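Side-chain contacts in nitrogenase molybdenum-iron protein alpha chain (Clostridium pasteurianum, PDB 4WES), which forms, with the beta chain, the molybdenum-iron component of nitrogenase, which reduces dinitrogen to ammonium, and holds the iron-molybdenum cofactor: residues V260-S265 against G344-H349; A365-A370 against G428-E433. One frame throughout, in Å; residues are numbered along the deposited sequence. Where two conformers were deposited one is given.

Contact 1. Residues V260-S265 against G344-H349; sequences VQCHRS and GGSRSH. With ICS (iron-sulfur-molybdenum cluster with interstitial carbon), chain F.
C262 and S346 meet at the iron-molybdenum cofactor site, where one loop caps the FE1 end of the cluster and the other runs along its side. C262 SG binds FE1 at 2.3 Å, and S346 CB lies 3.8 Å from the same C262 SG. SG stands anti to the backbone N of C262 (chi1 176°), beside the carbonyl carbon. There it also accepts a bond from S265 N at 3.4 Å, with an N-H...S angle of 161°. C262 is thus both ligand and N-cap of helix 263-277. That bond, and the positive end of the helix, would probably ease negative charge on the sulfur ligand.

Three waters join the loops. One links Q261 NE2 to S346 OG. A second, 2.9 Å from S346 OG, accepts from H263 N. The third accepts from R264 N and donates to G345 O at 2.7 Å. The touching residues are all buried, and the waters bridge their polar atoms.

In 344-349 the N atoms of G344 to R347 face sulfide S3A, with G344 N at 3.3 Å from S3A. G344 and G345 bring their backbone close against the cluster. The R347 chain runs extended from CG to NE alongside it. Its guanidinium puts one face over S4B, with NH1 3.6 Å from that sulfide.

Outer partners hold the rest. R264 bends at chi2 and chi3 to bring NH1 to a salt bridge with D374, while Q261 OE1 accepts from F286 N. The first loop follows strand 257-260 and leads into helix 263-277, which packs on helix 182-196. The second connects strand 338-343 to helix 347-350, which touches strand 361-367.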
ATOM      1  N   VAL A 260       6.201   5.319 -45.010  1.00  9.69           N
ATOM      2  CA  VAL A 260       5.568   6.426 -44.302  1.00  9.80           C
ATOM      3  C   VAL A 260       4.372   5.917 -43.508  1.00  9.08           C
ATOM      4  O   VAL A 260       3.330   5.585 -44.083  1.00 10.00           O
ATOM      5  CB  VAL A 260       5.176   7.541 -45.286  1.00  9.94           C
ATOM      6  CG1 VAL A 260       4.341   8.615 -44.616  1.00 10.11           C
ATOM      7  CG2 VAL A 260       6.419   8.162 -45.919  1.00 10.36           C
ATOM      8  N   GLN A 261       4.531   5.841 -42.190  1.00  9.12           N
ATOM      9  CA  GLN A 261       3.459   5.401 -41.297  1.00  9.25           C
ATOM     10  C   GLN A 261       2.530   6.590 -40.981  1.00  8.88           C
ATOM     11  O   GLN A 261       1.386   6.578 -41.386  1.00 10.91           O
ATOM     12  CB  GLN A 261       4.036   4.762 -40.019  1.00  8.51           C
ATOM     13  CG  GLN A 261       2.992   4.306 -38.993  1.00  8.76           C
ATOM     14  CD  GLN A 261       2.119   3.205 -39.500  1.00  9.71           C
ATOM     15  OE1 GLN A 261       2.619   2.230 -40.073  1.00  9.98           O
ATOM     16  NE2 GLN A 261       0.817   3.316 -39.253  1.00  9.73           N
ATOM     17  N   CYS A 262       3.055   7.600 -40.307  1.00  8.87           N
ATOM     18  CA  CYS A 262       2.304   8.829 -40.101  1.00  8.78           C
ATOM     19  C   CYS A 262       2.552   9.784 -41.268  1.00  9.21           C
ATOM     20  O   CYS A 262       3.628  10.408 -41.349  1.00  9.86           O
ATOM     21  CB  CYS A 262       2.695   9.529 -38.799  1.00  8.23           C
ATOM     22  SG  CYS A 262       1.815  11.075 -38.673  1.00  8.76           S
ATOM     23  N   HIS A 263       1.588   9.887 -42.181  1.00  8.71           N
ATOM     24  CA  HIS A 263       1.757  10.804 -43.294  1.00  9.37           C
ATOM     25  C   HIS A 263       1.902  12.249 -42.842  1.00  9.32           C
ATOM     26  O   HIS A 263       2.774  12.993 -43.316  1.00  9.79           O
ATOM     27  CB  HIS A 263       0.594  10.665 -44.281  1.00 10.15           C
ATOM     28  CG  HIS A 263       0.627  11.668 -45.382  1.00  9.45           C
ATOM     29  ND1 HIS A 263      -0.121  12.829 -45.363  1.00 10.57           N
ATOM     30  CD2 HIS A 263       1.336  11.701 -46.543  1.00 10.33           C
ATOM     31  CE1 HIS A 263       0.132  13.518 -46.464  1.00 11.31           C
ATOM     32  NE2 HIS A 263       1.024  12.866 -47.197  1.00 11.41           N
ATOM     33  N   ARG A 264       1.016  12.704 -41.953  1.00  8.76           N
ATOM     34  CA  ARG A 264       0.952  14.104 -41.631  1.00  8.81           C
ATOM     35  C   ARG A 264       2.283  14.641 -41.095  1.00  9.35           C
ATOM     36  O   ARG A 264       2.728  15.720 -41.488  1.00  9.55           O
ATOM     37  CB  ARG A 264      -0.179  14.342 -40.592  1.00  9.04           C
ATOM     38  CG  ARG A 264      -0.382  15.773 -40.148  1.00  9.33           C
ATOM     39  CD  ARG A 264      -0.894  16.719 -41.213  1.00 10.36           C
ATOM     40  NE  ARG A 264       0.151  17.257 -42.084  1.00  9.96           N
ATOM     41  CZ  ARG A 264       0.134  17.310 -43.403  1.00  9.96           C
ATOM     42  NH1 ARG A 264      -0.786  16.703 -44.124  1.00 10.98           N
ATOM     43  NH2 ARG A 264       1.135  17.933 -44.012  1.00 11.13           N
ATOM     44  N   SER A 265       2.899  13.913 -40.146  1.00  8.46           N
ATOM     45  CA  SER A 265       4.031  14.478 -39.455  1.00  8.63           C
ATOM     46  C   SER A 265       5.335  14.417 -40.238  1.00  8.08           C
ATOM     47  O   SER A 265       6.247  15.187 -39.932  1.00  9.64           O
ATOM     48  CB  SER A 265       4.282  13.796 -38.104  1.00  8.72           C
ATOM     49  OG  SER A 265       4.701  12.442 -38.267  1.00  8.77           O
ATOM     50  N   GLY A 344      -5.245  12.567 -33.602  1.00  9.50           N
ATOM     51  CA  GLY A 344      -4.621  13.812 -34.001  1.00  9.39           C
ATOM     52  C   GLY A 344      -4.502  14.041 -35.494  1.00  8.81           C
ATOM     53  O   GLY A 344      -5.065  15.015 -36.046  1.00 10.18           O
ATOM     54  N   GLY A 345      -3.732  13.175 -36.155  1.00  8.18           N
ATOM     55  CA  GLY A 345      -3.454  13.361 -37.533  1.00  9.01           C
ATOM     56  C   GLY A 345      -3.291  12.122 -38.378  1.00  8.53           C
ATOM     57  O   GLY A 345      -3.198  12.244 -39.597  1.00  9.75           O
ATOM     58  N   SER A 346      -3.245  10.928 -37.770  1.00  8.60           N
ATOM     59  CA  SER A 346      -3.041   9.684 -38.518  1.00  8.95           C
ATOM     60  C   SER A 346      -3.885   8.532 -37.997  1.00  7.93           C
ATOM     61  O   SER A 346      -4.444   7.775 -38.782  1.00  8.76           O
ATOM     62  CB  SER A 346      -1.552   9.322 -38.501  1.00 10.20           C
ATOM     63  OG  SER A 346      -1.274   8.075 -39.082  1.00 11.60           O
ATOM     64  N   ARG A 347      -3.946   8.354 -36.675  1.00  8.42           N
ATOM     65  CA  ARG A 347      -4.423   7.076 -36.128  1.00  8.65           C
ATOM     66  C   ARG A 347      -5.914   6.825 -36.310  1.00  8.17           C
ATOM     67  O   ARG A 347      -6.356   5.678 -36.302  1.00  9.15           O
ATOM     68  CB  ARG A 347      -3.997   6.951 -34.663  1.00  9.20           C
ATOM     69  CG  ARG A 347      -2.500   6.716 -34.567  1.00  8.83           C
ATOM     70  CD  ARG A 347      -2.064   6.614 -33.121  1.00  9.15           C
ATOM     71  NE  ARG A 347      -0.617   6.391 -33.081  1.00  9.52           N
ATOM     72  CZ  ARG A 347       0.086   6.355 -31.978  1.00  9.16           C
ATOM     73  NH1 ARG A 347      -0.484   6.435 -30.807  1.00  9.59           N
ATOM     74  NH2 ARG A 347       1.403   6.215 -32.071  1.00 11.02           N
ATOM     75  N   SER A 348      -6.707   7.882 -36.519  1.00  8.63           N
ATOM     76  CA  SER A 348      -8.121   7.683 -36.859  1.00  9.24           C
ATOM     77  C   SER A 348      -8.273   6.807 -38.077  1.00  9.15           C
ATOM     78  O   SER A 348      -9.263   6.086 -38.213  1.00  9.92           O
ATOM     79  CB  SER A 348      -8.818   9.028 -37.101  1.00 10.53           C
ATOM     80  OG  SER A 348      -8.542   9.908 -36.043  1.00 11.90           O
ATOM     81  N   HIS A 349      -7.308   6.940 -39.003  1.00  9.25           N
ATOM     82  CA  HIS A 349      -7.332   6.179 -40.231  1.00  9.05           C
ATOM     83  C   HIS A 349      -6.636   4.824 -40.069  1.00  8.76           C
ATOM     84  O   HIS A 349      -7.171   3.765 -40.433  1.00  9.76           O
ATOM     85  CB  HIS A 349      -6.672   6.983 -41.346  1.00  9.75           C
ATOM     86  CG  HIS A 349      -6.721   6.313 -42.670  1.00 10.01           C
ATOM     87  ND1 HIS A 349      -5.918   6.689 -43.726  1.00 11.50           N
ATOM     88  CD2 HIS A 349      -7.484   5.279 -43.112  1.00 11.08           C
ATOM     89  CE1 HIS A 349      -6.209   5.919 -44.758  1.00 12.65           C
ATOM     90  NE2 HIS A 349      -7.153   5.064 -44.417  1.00 12.00           N
TER
HETATM   91 FE1  ICS F 602       1.509  11.295 -36.422  1.00  8.52          FE
HETATM   92 MO1  ICS F 602      -1.009  12.157 -29.995  1.00  7.47          MO
HETATM   93 FE2  ICS F 602       1.065  13.069 -34.492  1.00  8.08          FE
HETATM   94 FE3  ICS F 602       1.820  10.582 -33.867  1.00  8.15          FE
HETATM   95 FE4  ICS F 602      -0.590  11.032 -34.892  1.00  8.18          FE
HETATM   96 FE5  ICS F 602      -1.541  11.377 -32.517  1.00  7.79          FE
HETATM   97 FE6  ICS F 602       0.145  13.355 -32.102  1.00  7.80          FE
HETATM   98 FE7  ICS F 602       0.842  10.935 -31.495  1.00  7.73          FE
HETATM   99  CX  ICS F 602       0.266  11.708 -33.273  1.00  8.35           C
HETATM  100  S1A ICS F 602      -0.236  12.797 -36.321  1.00  8.76           S
HETATM  101  S1B ICS F 602      -2.041  13.411 -31.677  1.00  7.90           S
HETATM  102  S2A ICS F 602       3.064  12.126 -35.014  1.00  8.61           S
HETATM  103  S2B ICS F 602       1.048  14.945 -33.296  1.00  8.23           S
HETATM  104  S3A ICS F 602      -2.678  10.544 -34.277  1.00  8.42           S
HETATM  105  S3B ICS F 602       1.267  12.770 -30.275  1.00  7.64           S
HETATM  106  S4A ICS F 602       0.821   9.313 -35.457  1.00  8.70           S
HETATM  107  S4B ICS F 602      -1.053   9.974 -30.841  1.00  7.77           S
HETATM  108  S5A ICS F 602       2.554   9.636 -31.980  1.00  8.36           S
HETATM  109  O   HOH W   1      -0.531   5.599 -37.759  1.00 10.43           O
HETATM  110  O   HOH W   2      -1.399   8.745 -41.854  1.00 12.65           O
HETATM  111  O   HOH W   3      -1.705  11.441 -41.710  1.00 10.15           O

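Contact 2. Residues A365-A370 against G428-E433; sequences AGFEFA and GGMMKE. With ICS (iron-sulfur-molybdenum cluster with interstitial carbon), chain F.
M430 sends its methyl and sulfur into the corner between A365 and the ring of F367. CE is 3.6 Å from F367 CE2 and 3.8 Å from A365 CB. SD sits 4.3 Å from the centroid of the F367 ring, 38° off the ring normal. This is an oblique Met-aromatic contact. M430 and F367 approach each other from opposite directions. M430 has CG anti to its backbone N (chi1 -180°) and turns at chi3 (73°), which swings CE toward both A365 and F367.

Strand 361-367 fixes one side. A365 pairs through its backbone with I439 and I441, and G366 pairs with L341. Y375 meets the F367 ring edge-to-face, and its OH is hydrogen-bonded to F367 N. M352 and L440 also pack on M430.

Past the strand, the chain reaches the cofactor. F369 CZ lies 3.4 Å from sulfide S2B, and S1A lies in plane at the edge of that ring. The two segments themselves meet through carbon and sulfur, with one backbone N, that of G366, beside CE. Their cohesion probably rests on burial of apolar surface and dispersion, with a Met-aromatic contribution.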
ATOM      1  N   ALA A 365     -15.416   9.492 -37.823  1.00 10.10           N
ATOM      2  CA  ALA A 365     -13.979   9.657 -37.670  1.00  9.90           C
ATOM      3  C   ALA A 365     -13.595  11.089 -37.904  1.00 10.06           C
ATOM      4  O   ALA A 365     -14.245  11.829 -38.647  1.00 12.23           O
ATOM      5  CB  ALA A 365     -13.228   8.765 -38.632  1.00 11.36           C
ATOM      6  N   GLY A 366     -12.504  11.516 -37.263  1.00  9.75           N
ATOM      7  CA  GLY A 366     -12.011  12.863 -37.473  1.00 10.44           C
ATOM      8  C   GLY A 366     -10.604  12.982 -36.960  1.00  9.54           C
ATOM      9  O   GLY A 366     -10.093  12.093 -36.264  1.00  9.91           O
ATOM     10  N   PHE A 367      -9.989  14.110 -37.270  1.00  9.67           N
ATOM     11  CA  PHE A 367      -8.679  14.463 -36.793  1.00  9.73           C
ATOM     12  C   PHE A 367      -8.682  15.815 -36.135  1.00  9.58           C
ATOM     13  O   PHE A 367      -9.425  16.723 -36.544  1.00 10.23           O
ATOM     14  CB  PHE A 367      -7.709  14.537 -37.967  1.00  9.72           C
ATOM     15  CG  PHE A 367      -7.404  13.233 -38.651  1.00 10.12           C
ATOM     16  CD1 PHE A 367      -6.762  12.184 -37.994  1.00 11.00           C
ATOM     17  CD2 PHE A 367      -7.701  13.073 -40.010  1.00 10.98           C
ATOM     18  CE1 PHE A 367      -6.410  11.021 -38.669  1.00 11.76           C
ATOM     19  CE2 PHE A 367      -7.325  11.909 -40.681  1.00 12.17           C
ATOM     20  CZ  PHE A 367      -6.696  10.891 -40.005  1.00 11.60           C
ATOM     21  N   GLU A 368      -7.808  15.985 -35.137  1.00 10.21           N
ATOM     22  CA  GLU A 368      -7.569  17.303 -34.554  1.00  9.37           C
ATOM     23  C   GLU A 368      -7.016  18.275 -35.578  1.00  8.71           C
ATOM     24  O   GLU A 368      -7.449  19.437 -35.598  1.00  9.93           O
ATOM     25  CB  GLU A 368      -6.597  17.227 -33.381  1.00  9.14           C
ATOM     26  CG  GLU A 368      -7.039  16.464 -32.143  1.00 10.30           C
ATOM     27  CD  GLU A 368      -6.002  16.472 -31.031  1.00 10.67           C
ATOM     28  OE1 GLU A 368      -6.160  15.605 -30.100  1.00 11.26           O
ATOM     29  OE2 GLU A 368      -5.067  17.303 -31.034  1.00 10.56           O
ATOM     30  N   PHE A 369      -6.000  17.857 -36.333  1.00  9.02           N
ATOM     31  CA  PHE A 369      -5.157  18.850 -37.023  1.00  9.41           C
ATOM     32  C   PHE A 369      -4.650  18.394 -38.381  1.00  9.31           C
ATOM     33  O   PHE A 369      -3.782  19.038 -38.971  1.00 10.16           O
ATOM     34  CB  PHE A 369      -3.963  19.235 -36.104  1.00  9.39           C
ATOM     35  CG  PHE A 369      -3.169  18.050 -35.619  1.00  8.95           C
ATOM     36  CD1 PHE A 369      -2.379  17.295 -36.480  1.00  9.33           C
ATOM     37  CD2 PHE A 369      -3.246  17.677 -34.296  1.00  9.28           C
ATOM     38  CE1 PHE A 369      -1.759  16.169 -36.052  1.00  9.74           C
ATOM     39  CE2 PHE A 369      -2.579  16.548 -33.849  1.00  9.73           C
ATOM     40  CZ  PHE A 369      -1.873  15.777 -34.728  1.00  9.71           C
ATOM     41  N   ALA A 370      -5.176  17.280 -38.892  1.00  9.16           N
ATOM     42  CA  ALA A 370      -4.789  16.821 -40.212  1.00  9.86           C
ATOM     43  C   ALA A 370      -5.193  17.854 -41.261  1.00  9.64           C
ATOM     44  O   ALA A 370      -6.027  18.726 -41.034  1.00 10.86           O
ATOM     45  CB  ALA A 370      -5.446  15.485 -40.521  1.00 11.30           C
ATOM     46  N   GLY A 428      -4.015   7.726 -50.203  1.00 13.91           N
ATOM     47  CA  GLY A 428      -5.416   7.927 -50.583  1.00 16.14           C
ATOM     48  C   GLY A 428      -6.267   8.683 -49.597  1.00 13.04           C
ATOM     49  O   GLY A 428      -7.342   9.143 -49.959  1.00 13.59           O
ATOM     50  N   GLY A 429      -5.848   8.746 -48.333  1.00 13.33           N
ATOM     51  CA  GLY A 429      -6.577   9.479 -47.316  1.00 12.28           C
ATOM     52  C   GLY A 429      -7.636   8.643 -46.628  1.00 12.23           C
ATOM     53  O   GLY A 429      -7.997   7.537 -47.064  1.00 13.04           O
ATOM     54  N   MET A 430      -8.149   9.166 -45.530  1.00 10.85           N
ATOM     55  CA  MET A 430      -9.049   8.402 -44.664  1.00 11.81           C
ATOM     56  C   MET A 430     -10.432   8.188 -45.252  1.00 11.42           C
ATOM     57  O   MET A 430     -11.003   7.111 -45.104  1.00 12.32           O
ATOM     58  CB  MET A 430      -9.131   9.103 -43.317  1.00 10.95           C
ATOM     59  CG  MET A 430     -10.041   8.391 -42.313  1.00 11.48           C
ATOM     60  SD  MET A 430      -9.846   8.981 -40.628  1.00 10.91           S
ATOM     61  CE  MET A 430     -10.656  10.583 -40.715  1.00 12.49           C
ATOM     62  N   MET A 431     -10.982   9.208 -45.911  1.00 11.55           N
ATOM     63  CA  MET A 431     -12.359   9.126 -46.382  0.53 13.05           C
ATOM     64  C   MET A 431     -12.560   7.894 -47.307  1.00 13.23           C
ATOM     65  O   MET A 431     -13.592   7.212 -47.246  1.00 14.03           O
ATOM     66  CB  MET A 431     -12.729  10.451 -47.066  0.53 15.70           C
ATOM     67  CG  MET A 431     -14.204  10.819 -47.093  0.53 16.45           C
ATOM     68  SD  MET A 431     -14.326  12.447 -47.855  0.53 26.92           S
ATOM     69  CE  MET A 431     -13.833  13.642 -46.586  0.53 18.88           C
ATOM     70  N   LYS A 432     -11.575   7.632 -48.171  1.00 13.92           N
ATOM     71  CA  LYS A 432     -11.676   6.537 -49.136  1.00 14.87           C
ATOM     72  C   LYS A 432     -11.953   5.223 -48.441  1.00 15.06           C
ATOM     73  O   LYS A 432     -12.659   4.359 -48.996  1.00 18.26           O
ATOM     74  CB  LYS A 432     -10.424   6.404 -49.981  1.00 18.64           C
ATOM     75  CG  LYS A 432     -10.479   7.137 -51.305  1.00 34.60           C
ATOM     76  CD  LYS A 432      -9.456   8.255 -51.378  1.00 61.19           C
ATOM     77  CE  LYS A 432      -8.912   8.536 -52.766  1.00 75.78           C
ATOM     78  NZ  LYS A 432      -7.759   9.448 -52.603  1.00130.39           N
ATOM     79  N   GLU A 433     -11.399   5.050 -47.243  1.00 13.56           N
ATOM     80  CA  GLU A 433     -11.517   3.782 -46.540  1.00 14.85           C
ATOM     81  C   GLU A 433     -12.834   3.635 -45.789  1.00 13.94           C
ATOM     82  O   GLU A 433     -13.230   2.527 -45.451  1.00 17.46           O
ATOM     83  CB  GLU A 433     -10.325   3.633 -45.578  1.00 16.41           C
ATOM     84  CG  GLU A 433     -10.210   2.262 -44.941  1.00 16.80           C
ATOM     85  CD  GLU A 433      -8.815   1.925 -44.477  1.00 15.94           C
ATOM     86  OE1 GLU A 433      -7.853   2.470 -45.036  1.00 18.50           O
ATOM     87  OE2 GLU A 433      -8.727   1.079 -43.574  1.00 16.59           O
TER
HETATM   88 FE1  ICS F 602       1.509  11.295 -36.422  1.00  8.52          FE
HETATM   89 MO1  ICS F 602      -1.009  12.157 -29.995  1.00  7.47          MO
HETATM   90 FE2  ICS F 602       1.065  13.069 -34.492  1.00  8.08          FE
HETATM   91 FE3  ICS F 602       1.820  10.582 -33.867  1.00  8.15          FE
HETATM   92 FE4  ICS F 602      -0.590  11.032 -34.892  1.00  8.18          FE
HETATM   93 FE5  ICS F 602      -1.541  11.377 -32.517  1.00  7.79          FE
HETATM   94 FE6  ICS F 602       0.145  13.355 -32.102  1.00  7.80          FE
HETATM   95 FE7  ICS F 602       0.842  10.935 -31.495  1.00  7.73          FE
HETATM   96  CX  ICS F 602       0.266  11.708 -33.273  1.00  8.35           C
HETATM   97  S1A ICS F 602      -0.236  12.797 -36.321  1.00  8.76           S
HETATM   98  S1B ICS F 602      -2.041  13.411 -31.677  1.00  7.90           S
HETATM   99  S2A ICS F 602       3.064  12.126 -35.014  1.00  8.61           S
HETATM  100  S2B ICS F 602       1.048  14.945 -33.296  1.00  8.23           S
HETATM  101  S3A ICS F 602      -2.678  10.544 -34.277  1.00  8.42           S
HETATM  102  S3B ICS F 602       1.267  12.770 -30.275  1.00  7.64           S
HETATM  103  S4A ICS F 602       0.821   9.313 -35.457  1.00  8.70           S
HETATM  104  S4B ICS F 602      -1.053   9.974 -30.841  1.00  7.77           S
HETATM  105  S5A ICS F 602       2.554   9.636 -31.980  1.00  8.36           S

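In the fold
Contacts 1 and 2 follow one another along the chain, and their centres are 9 Å apart. They touch directly. S348 OG of contact 1 probably bonds to G366 O of contact 2, at 2.7 Å. H349 NE2 and E433 OE1, 2.8 Å apart, form another probable hydrogen bond. F367 also packs against the cofactor loop, with CE1 3.3 Å from S346 N. Both contacts reach the same cluster: 260-265 supplies the iron ligand, 344-349 lines a sulfide, and 365-370 adds F369. Segment 428-433 stands behind them. The second protein ligand, H482, has its side chain about 9 Å from the side chain of F367.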